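Local coordinates for protein metallopeptidase containing co-catalytic metalloactive site (Shewanella denitrificans OS217, PDB 3B2Y) that probably acts as a zinc-dependent metallocarboxypeptidase of the peptidase M14 family, here with nickel bound at the metal site, at residues F11-D24 / E78-R91. Numbering follows the deposited sequence.
With NI (nickel (II) ion), chain C.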
ATOM      1  N   PHE A  11      -8.519 -12.505  10.220  1.00 27.79           N
ATOM      2  CA  PHE A  11      -8.096 -11.619  11.308  1.00 31.21           C
ATOM      3  C   PHE A  11      -8.925 -10.360  11.212  1.00 32.13           C
ATOM      4  O   PHE A  11      -9.056  -9.805  10.109  1.00 30.56           O
ATOM      5  CB  PHE A  11      -6.635 -11.221  11.159  1.00 29.17           C
ATOM      6  CG  PHE A  11      -5.681 -12.364  11.194  1.00 28.97           C
ATOM      7  CD1 PHE A  11      -5.420 -13.089  10.058  1.00 29.10           C
ATOM      8  CD2 PHE A  11      -5.075 -12.738  12.383  1.00 29.81           C
ATOM      9  CE1 PHE A  11      -4.527 -14.156  10.079  1.00 32.92           C
ATOM     10  CE2 PHE A  11      -4.186 -13.771  12.417  1.00 36.45           C
ATOM     11  CZ  PHE A  11      -3.923 -14.504  11.255  1.00 34.06           C
ATOM     12  N   VAL A  12      -9.427  -9.896  12.359  1.00 31.90           N
ATOM     13  CA  VAL A  12     -10.253  -8.683  12.451  1.00 30.22           C
ATOM     14  C   VAL A  12      -9.906  -7.858  13.733  1.00 28.76           C
ATOM     15  O   VAL A  12      -9.617  -8.445  14.776  1.00 28.11           O
ATOM     16  CB  VAL A  12     -11.734  -9.074  12.449  1.00 34.59           C
ATOM     17  CG1 VAL A  12     -12.609  -7.934  12.784  1.00 40.02           C
ATOM     18  CG2 VAL A  12     -12.142  -9.685  11.063  1.00 40.64           C
ATOM     19  N   TRP A  13     -10.055  -6.537  13.661  1.00 26.47           N
ATOM     20  CA  TRP A  13      -9.773  -5.603  14.773  1.00 28.19           C
ATOM     21  C   TRP A  13     -10.900  -4.564  14.873  1.00 30.73           C
ATOM     22  O   TRP A  13     -11.637  -4.358  13.915  1.00 30.06           O
ATOM     23  CB  TRP A  13      -8.409  -4.913  14.563  1.00 29.18           C
ATOM     24  CG  TRP A  13      -7.266  -5.880  14.520  1.00 25.54           C
ATOM     25  CD1 TRP A  13      -6.525  -6.332  15.594  1.00 30.07           C
ATOM     26  CD2 TRP A  13      -6.742  -6.550  13.357  1.00 31.35           C
ATOM     27  NE1 TRP A  13      -5.582  -7.238  15.156  1.00 28.39           N
ATOM     28  CE2 TRP A  13      -5.702  -7.405  13.799  1.00 30.22           C
ATOM     29  CE3 TRP A  13      -7.050  -6.504  11.974  1.00 32.01           C
ATOM     30  CZ2 TRP A  13      -4.934  -8.171  12.907  1.00 29.90           C
ATOM     31  CZ3 TRP A  13      -6.296  -7.278  11.092  1.00 31.88           C
ATOM     32  CH2 TRP A  13      -5.241  -8.096  11.564  1.00 26.93           C
ATOM     33  N   GLN A  14     -11.049  -3.944  16.049  0.50 30.90           N
ATOM     34  CA  GLN A  14     -11.890  -2.757  16.176  0.50 30.90           C
ATOM     35  C   GLN A  14     -11.029  -1.529  15.986  0.50 33.05           C
ATOM     36  O   GLN A  14      -9.863  -1.498  16.392  0.50 32.25           O
ATOM     37  CB  GLN A  14     -12.605  -2.693  17.535  0.50 33.40           C
ATOM     38  CG  GLN A  14     -13.488  -3.883  17.830  0.50 31.66           C
ATOM     39  CD  GLN A  14     -14.369  -4.301  16.645  0.50 42.84           C
ATOM     40  OE1 GLN A  14     -14.906  -3.452  15.888  0.50 31.39           O
ATOM     41  NE2 GLN A  14     -14.515  -5.618  16.477  0.50 24.85           N
ATOM     42  N   SER A  15     -11.592  -0.538  15.308  1.00 34.50           N
ATOM     43  CA  SER A  15     -10.952   0.775  15.196  1.00 33.91           C
ATOM     44  C   SER A  15     -11.728   1.774  16.013  1.00 31.74           C
ATOM     45  O   SER A  15     -12.929   1.914  15.840  1.00 33.75           O
ATOM     46  CB  SER A  15     -10.962   1.243  13.756  1.00 35.50           C
ATOM     47  OG  SER A  15     -10.367   2.540  13.658  1.00 35.03           O
ATOM     48  N   GLU A  16     -11.039   2.483  16.893  1.00 33.20           N
ATOM     49  CA  GLU A  16     -11.619   3.645  17.540  1.00 33.79           C
ATOM     50  C   GLU A  16     -11.589   4.873  16.614  1.00 32.92           C
ATOM     51  O   GLU A  16     -12.490   5.695  16.693  1.00 37.13           O
ATOM     52  CB  GLU A  16     -10.917   3.957  18.859  1.00 34.29           C
ATOM     53  CG  GLU A  16     -11.654   4.978  19.716  1.00 38.12           C
ATOM     54  N   ILE A  17     -10.567   5.008  15.760  1.00 30.51           N
ATOM     55  CA  ILE A  17     -10.465   6.134  14.835  1.00 30.70           C
ATOM     56  C   ILE A  17     -11.695   6.135  13.940  1.00 34.27           C
ATOM     57  O   ILE A  17     -12.306   7.184  13.738  1.00 36.32           O
ATOM     58  CB  ILE A  17      -9.188   6.064  13.943  1.00 31.13           C
ATOM     59  CG1 ILE A  17      -7.883   6.196  14.779  1.00 30.44           C
ATOM     60  CG2 ILE A  17      -9.258   7.093  12.773  1.00 31.06           C
ATOM     61  CD1 ILE A  17      -6.560   5.975  13.981  1.00 31.41           C
ATOM     62  N   PHE A  18     -12.073   4.955  13.434  1.00 29.82           N
ATOM     63  CA  PHE A  18     -13.162   4.866  12.453  1.00 30.96           C
ATOM     64  C   PHE A  18     -14.487   4.392  13.055  1.00 30.29           C
ATOM     65  O   PHE A  18     -15.529   4.406  12.386  1.00 33.82           O
ATOM     66  CB  PHE A  18     -12.699   4.063  11.236  1.00 31.95           C
ATOM     67  CG  PHE A  18     -11.575   4.729  10.485  1.00 32.96           C
ATOM     68  CD1 PHE A  18     -11.839   5.811   9.641  1.00 41.90           C
ATOM     69  CD2 PHE A  18     -10.271   4.318  10.660  1.00 31.48           C
ATOM     70  CE1 PHE A  18     -10.809   6.457   8.970  1.00 33.87           C
ATOM     71  CE2 PHE A  18      -9.234   4.948  10.012  1.00 31.71           C
ATOM     72  CZ  PHE A  18      -9.495   6.013   9.157  1.00 37.16           C
ATOM     73  N   ASN A  19     -14.447   4.016  14.324  1.00 29.12           N
ATOM     74  CA  ASN A  19     -15.599   3.486  15.051  1.00 30.39           C
ATOM     75  C   ASN A  19     -16.263   2.332  14.331  1.00 30.34           C
ATOM     76  O   ASN A  19     -17.490   2.276  14.199  1.00 31.46           O
ATOM     77  CB  ASN A  19     -16.622   4.594  15.348  1.00 32.50           C
ATOM     78  CG  ASN A  19     -17.641   4.179  16.395  1.00 43.68           C
ATOM     79  OD1 ASN A  19     -17.422   3.227  17.173  1.00 47.37           O
ATOM     80  ND2 ASN A  19     -18.768   4.901  16.438  1.00 54.90           N
ATOM     81  N   CYS A  20     -15.450   1.408  13.833  1.00 30.00           N
ATOM     82  CA  CYS A  20     -16.001   0.247  13.199  1.00 29.82           C
ATOM     83  C   CYS A  20     -15.003  -0.873  13.234  1.00 30.24           C
ATOM     84  O   CYS A  20     -13.877  -0.691  13.664  1.00 34.56           O
ATOM     85  CB  CYS A  20     -16.348   0.603  11.751  1.00 33.38           C
ATOM     86  SG  CYS A  20     -14.955   1.018  10.749  1.00 33.01           S
ATOM     87  N   GLN A  21     -15.428  -2.036  12.773  1.00 30.34           N
ATOM     88  CA  GLN A  21     -14.537  -3.145  12.591  1.00 28.64           C
ATOM     89  C   GLN A  21     -13.724  -3.010  11.325  1.00 29.70           C
ATOM     90  O   GLN A  21     -14.150  -2.398  10.304  1.00 28.44           O
ATOM     91  CB  GLN A  21     -15.349  -4.434  12.516  1.00 32.41           C
ATOM     92  CG  GLN A  21     -14.548  -5.669  12.867  1.00 29.09           C
ATOM     93  CD  GLN A  21     -15.484  -6.812  13.394  1.00 39.88           C
ATOM     94  OE1 GLN A  21     -15.584  -7.018  14.587  1.00 38.93           O
ATOM     95  NE2 GLN A  21     -16.154  -7.513  12.490  1.00 36.37           N
ATOM     96  N   SER A  22     -12.548  -3.622  11.360  1.00 26.05           N
ATOM     97  CA  SER A  22     -11.613  -3.507  10.299  1.00 27.33           C
ATOM     98  C   SER A  22     -12.043  -4.049   8.940  1.00 28.26           C
ATOM     99  O   SER A  22     -11.464  -3.681   7.940  1.00 28.03           O
ATOM    100  CB  SER A  22     -10.256  -4.095  10.717  1.00 27.89           C
ATOM    101  OG  SER A  22     -10.320  -5.437  11.049  1.00 28.09           O
ATOM    102  N   ASN A  23     -12.991  -4.989   8.923  1.00 27.23           N
ATOM    103  CA  ASN A  23     -13.482  -5.597   7.689  1.00 27.41           C
ATOM    104  C   ASN A  23     -14.813  -5.017   7.245  1.00 31.31           C
ATOM    105  O   ASN A  23     -15.497  -5.625   6.410  1.00 30.28           O
ATOM    106  CB  ASN A  23     -13.533  -7.130   7.779  1.00 29.18           C
ATOM    107  CG  ASN A  23     -14.594  -7.607   8.713  1.00 26.44           C
ATOM    108  OD1 ASN A  23     -14.954  -6.872   9.641  1.00 27.67           O
ATOM    109  ND2 ASN A  23     -15.116  -8.818   8.506  1.00 27.00           N
ATOM    110  N   ASP A  24     -15.150  -3.834   7.774  1.00 26.54           N
ATOM    111  CA  ASP A  24     -16.439  -3.198   7.467  1.00 31.27           C
ATOM    112  C   ASP A  24     -16.231  -2.453   6.138  1.00 31.91           C
ATOM    113  O   ASP A  24     -15.934  -1.246   6.068  1.00 31.04           O
ATOM    114  CB  ASP A  24     -16.905  -2.295   8.592  1.00 27.60           C
ATOM    115  CG  ASP A  24     -18.265  -1.753   8.370  1.00 34.05           C
ATOM    116  OD1 ASP A  24     -18.780  -1.879   7.236  1.00 31.84           O
ATOM    117  OD2 ASP A  24     -18.847  -1.238   9.361  1.00 36.38           O
ATOM    118  N   GLU A  78      -6.007  -9.611   5.281  1.00 33.04           N
ATOM    119  CA  GLU A  78      -5.705  -9.589   6.722  1.00 32.36           C
ATOM    120  C   GLU A  78      -4.886  -8.320   7.092  1.00 33.33           C
ATOM    121  O   GLU A  78      -4.701  -8.038   8.268  1.00 33.45           O
ATOM    122  CB  GLU A  78      -5.005 -10.882   7.171  1.00 32.86           C
ATOM    123  CG  GLU A  78      -3.491 -11.029   7.076  1.00 36.56           C
ATOM    124  CD  GLU A  78      -2.995 -11.235   5.679  1.00 40.64           C
ATOM    125  OE1 GLU A  78      -3.729 -10.828   4.766  1.00 40.18           O
ATOM    126  OE2 GLU A  78      -1.864 -11.761   5.477  1.00 44.31           O
ATOM    127  N   GLU A  79      -4.376  -7.607   6.084  1.00 28.68           N
ATOM    128  CA  GLU A  79      -3.501  -6.436   6.286  1.00 33.30           C
ATOM    129  C   GLU A  79      -4.291  -5.126   6.268  1.00 31.80           C
ATOM    130  O   GLU A  79      -3.983  -4.209   5.530  1.00 32.88           O
ATOM    131  CB  GLU A  79      -2.406  -6.459   5.208  1.00 32.67           C
ATOM    132  CG  GLU A  79      -1.557  -7.721   5.373  1.00 26.79           C
ATOM    133  CD  GLU A  79      -0.456  -7.921   4.313  1.00 36.79           C
ATOM    134  OE1 GLU A  79      -0.206  -6.978   3.544  1.00 36.78           O
ATOM    135  OE2 GLU A  79       0.075  -9.086   4.238  1.00 35.99           O
ATOM    136  N   ALA A  80      -5.337  -5.069   7.100  1.00 31.02           N
ATOM    137  CA  ALA A  80      -6.388  -4.038   7.026  1.00 31.02           C
ATOM    138  C   ALA A  80      -5.944  -2.615   7.423  1.00 32.58           C
ATOM    139  O   ALA A  80      -6.564  -1.600   7.000  1.00 34.18           O
ATOM    140  CB  ALA A  80      -7.640  -4.481   7.835  1.00 33.08           C
ATOM    141  N   ALA A  81      -4.851  -2.507   8.173  1.00 31.42           N
ATOM    142  CA  ALA A  81      -4.300  -1.205   8.533  1.00 30.34           C
ATOM    143  C   ALA A  81      -3.817  -0.377   7.357  1.00 33.58           C
ATOM    144  O   ALA A  81      -3.692   0.856   7.451  1.00 33.42           O
ATOM    145  CB  ALA A  81      -3.115  -1.339   9.586  1.00 31.09           C
ATOM    146  N   GLY A  82      -3.506  -1.038   6.248  1.00 34.06           N
ATOM    147  CA  GLY A  82      -3.141  -0.303   5.043  1.00 31.37           C
ATOM    148  C   GLY A  82      -4.274   0.571   4.477  1.00 33.74           C
ATOM    149  O   GLY A  82      -4.159   1.789   4.410  1.00 33.25           O
ATOM    150  N   PRO A  83      -5.367  -0.055   4.028  1.00 30.47           N
ATOM    151  CA  PRO A  83      -6.433   0.735   3.426  1.00 31.63           C
ATOM    152  C   PRO A  83      -7.013   1.751   4.431  1.00 29.74           C
ATOM    153  O   PRO A  83      -7.236   2.909   4.066  1.00 28.89           O
ATOM    154  CB  PRO A  83      -7.442  -0.314   2.989  1.00 31.41           C
ATOM    155  CG  PRO A  83      -6.637  -1.537   2.883  1.00 33.80           C
ATOM    156  CD  PRO A  83      -5.683  -1.484   3.986  1.00 31.12           C
ATOM    157  N   TRP A  84      -7.171   1.364   5.709  1.00 30.28           N
ATOM    158  CA  TRP A  84      -7.636   2.344   6.711  1.00 29.50           C
ATOM    159  C   TRP A  84      -6.565   3.443   6.986  1.00 25.96           C
ATOM    160  O   TRP A  84      -6.923   4.589   7.247  1.00 25.42           O
ATOM    161  CB  TRP A  84      -8.111   1.698   8.027  1.00 29.45           C
ATOM    162  CG  TRP A  84      -9.332   0.851   7.879  1.00 31.43           C
ATOM    163  CD1 TRP A  84      -9.369  -0.473   7.807  1.00 33.08           C
ATOM    164  CD2 TRP A  84     -10.674   1.312   7.779  1.00 26.41           C
ATOM    165  NE1 TRP A  84     -10.661  -0.918   7.686  1.00 28.47           N
ATOM    166  CE2 TRP A  84     -11.494   0.170   7.676  1.00 31.96           C
ATOM    167  CE3 TRP A  84     -11.273   2.584   7.768  1.00 30.68           C
ATOM    168  CZ2 TRP A  84     -12.851   0.265   7.494  1.00 29.14           C
ATOM    169  CZ3 TRP A  84     -12.644   2.680   7.629  1.00 30.62           C
ATOM    170  CH2 TRP A  84     -13.430   1.519   7.533  1.00 31.48           C
ATOM    171  N   GLY A  85      -5.279   3.055   6.916  1.00 28.69           N
ATOM    172  CA  GLY A  85      -4.139   3.984   6.986  1.00 29.21           C
ATOM    173  C   GLY A  85      -4.232   5.028   5.896  1.00 29.41           C
ATOM    174  O   GLY A  85      -4.042   6.234   6.149  1.00 29.15           O
HETATM  175  N   MSE A  86      -4.583   4.603   4.685  1.00 30.43           N
HETATM  176  CA  MSE A  86      -4.752   5.564   3.600  1.00 35.21           C
HETATM  177  C   MSE A  86      -5.895   6.526   3.807  1.00 30.68           C
HETATM  178  O   MSE A  86      -5.801   7.691   3.487  1.00 28.86           O
HETATM  179  CB  MSE A  86      -4.903   4.852   2.267  1.00 36.34           C
HETATM  180  CG  MSE A  86      -4.545   5.794   1.093  1.00 47.15           C
HETATM  181 SE   MSE A  86      -4.657   4.836  -0.597  0.75 54.94          SE
HETATM  182  CE  MSE A  86      -3.445   3.335  -0.060  1.00 39.20           C
ATOM    183  N   LEU A  87      -7.011   6.026   4.309  1.00 31.38           N
ATOM    184  CA  LEU A  87      -8.138   6.871   4.635  1.00 31.21           C
ATOM    185  C   LEU A  87      -7.795   7.921   5.696  1.00 31.01           C
ATOM    186  O   LEU A  87      -8.240   9.084   5.601  1.00 28.43           O
ATOM    187  CB  LEU A  87      -9.327   6.008   5.041  1.00 28.43           C
ATOM    188  CG  LEU A  87     -10.692   6.619   5.202  1.00 41.22           C
ATOM    189  CD1 LEU A  87     -11.054   7.504   4.006  1.00 37.89           C
ATOM    190  CD2 LEU A  87     -11.649   5.441   5.330  1.00 33.03           C
ATOM    191  N   HIS A  88      -6.992   7.535   6.692  1.00 27.94           N
ATOM    192  CA  HIS A  88      -6.516   8.436   7.737  1.00 29.55           C
ATOM    193  C   HIS A  88      -5.625   9.526   7.116  1.00 30.30           C
ATOM    194  O   HIS A  88      -5.798  10.718   7.362  1.00 30.24           O
ATOM    195  CB  HIS A  88      -5.734   7.612   8.798  1.00 29.16           C
ATOM    196  CG  HIS A  88      -5.288   8.401   9.989  1.00 31.36           C
ATOM    197  ND1 HIS A  88      -4.015   8.934  10.084  1.00 43.75           N
ATOM    198  CD2 HIS A  88      -5.933   8.761  11.121  1.00 28.91           C
ATOM    199  CE1 HIS A  88      -3.899   9.582  11.232  1.00 45.12           C
ATOM    200  NE2 HIS A  88      -5.048   9.495  11.877  1.00 34.98           N
ATOM    201  N   PHE A  89      -4.778   9.083   6.194  1.00 29.69           N
ATOM    202  CA  PHE A  89      -3.861   9.939   5.455  1.00 30.48           C
ATOM    203  C   PHE A  89      -4.644  10.967   4.639  1.00 29.90           C
ATOM    204  O   PHE A  89      -4.389  12.138   4.747  1.00 30.65           O
ATOM    205  CB  PHE A  89      -2.974   9.064   4.597  1.00 31.59           C
ATOM    206  CG  PHE A  89      -2.079   9.801   3.695  1.00 33.47           C
ATOM    207  CD1 PHE A  89      -1.062  10.558   4.209  1.00 34.03           C
ATOM    208  CD2 PHE A  89      -2.248   9.717   2.324  1.00 42.06           C
ATOM    209  CE1 PHE A  89      -0.226  11.255   3.366  1.00 44.78           C
ATOM    210  CE2 PHE A  89      -1.395  10.398   1.473  1.00 45.22           C
ATOM    211  CZ  PHE A  89      -0.396  11.157   1.999  1.00 36.60           C
ATOM    212  N   LEU A  90      -5.629  10.506   3.900  1.00 29.03           N
ATOM    213  CA  LEU A  90      -6.534  11.353   3.087  1.00 32.17           C
ATOM    214  C   LEU A  90      -7.304  12.364   3.919  1.00 31.41           C
ATOM    215  O   LEU A  90      -7.464  13.536   3.535  1.00 30.38           O
ATOM    216  CB  LEU A  90      -7.538  10.490   2.342  1.00 29.83           C
ATOM    217  CG  LEU A  90      -6.903   9.641   1.255  1.00 34.96           C
ATOM    218  CD1 LEU A  90      -7.973   8.909   0.504  1.00 36.38           C
ATOM    219  CD2 LEU A  90      -6.014  10.452   0.320  1.00 38.72           C
ATOM    220  N   ARG A  91      -7.746  11.935   5.089  1.00 33.43           N
ATOM    221  CA  ARG A  91      -8.425  12.874   5.988  1.00 34.34           C
ATOM    222  C   ARG A  91      -7.538  14.063   6.345  1.00 31.73           C
ATOM    223  O   ARG A  91      -8.063  15.151   6.568  1.00 35.27           O
ATOM    224  CB  ARG A  91      -8.963  12.172   7.249  1.00 35.52           C
ATOM    225  CG  ARG A  91     -10.119  11.246   6.975  1.00 39.36           C
ATOM    226  CD  ARG A  91     -11.031  11.083   8.160  1.00 47.97           C
ATOM    227  NE  ARG A  91     -12.099  10.147   7.824  1.00 51.58           N
ATOM    228  CZ  ARG A  91     -12.848   9.473   8.701  1.00 59.28           C
ATOM    229  NH1 ARG A  91     -12.656   9.590  10.015  1.00 56.84           N
ATOM    230  NH2 ARG A  91     -13.783   8.646   8.246  1.00 63.40           N
TER
HETATM  231 NI    NI C 275       1.084  -8.226   2.474  0.70 29.97          NI
HETATM  232  O   HOH W   1       2.762  -8.421   4.036  1.00 34.23           O
HETATM  233  O   HOH W   2       2.469  -9.330   2.085  1.00 40.30           O
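Phe-18 and Trp-84 meet at the centre of a largely apolar contact that packs the short N-terminal beta hairpin (14-15 with 20-21) on helix 81-92, just after the metal-binding Glu-79. Trp-84 CE3 rests over one face of the Phe-18 ring, toward its rim and 3.5 Å from Phe-18 CG; the pair is oblique, its planes inclined by 43°. Ile-17 CG2 covers the opposite face. Phe-18 CE1 sits over the centre of the Arg-91 guanidinium, 3.7 Å from Arg-91 CZ, the planes 65° apart, and also touches the flank of Leu-87. The indole is fixed by a nearly straight bond from Trp-84 NE1 to Ser-22 O (2.9 Å, 166°), lying close to the ring plane. Cys-20 SG packs obliquely on its benzo ring, 3.6 Å from Trp-84 CH2. Ser-22 OG, accepting from Trp-13 N, adds a side-chain bond to the backbone pairing of the two arms. Trp-13 turns its ring edge to Glu-78 O, 3.3 Å from Trp-13 CZ3, and Phe-11 lies alongside Glu-78, whose carboxylate is salt-bridged to Arg-119. Glu-79 points away from the hairpin and binds nickel through both carboxylate oxygens, alongside His-76, His-170 and two waters. Helix 81-92 also meets strand 68-73 through Met-86, helix 25-39 through Leu-87 and helix 253-271 through Phe-89.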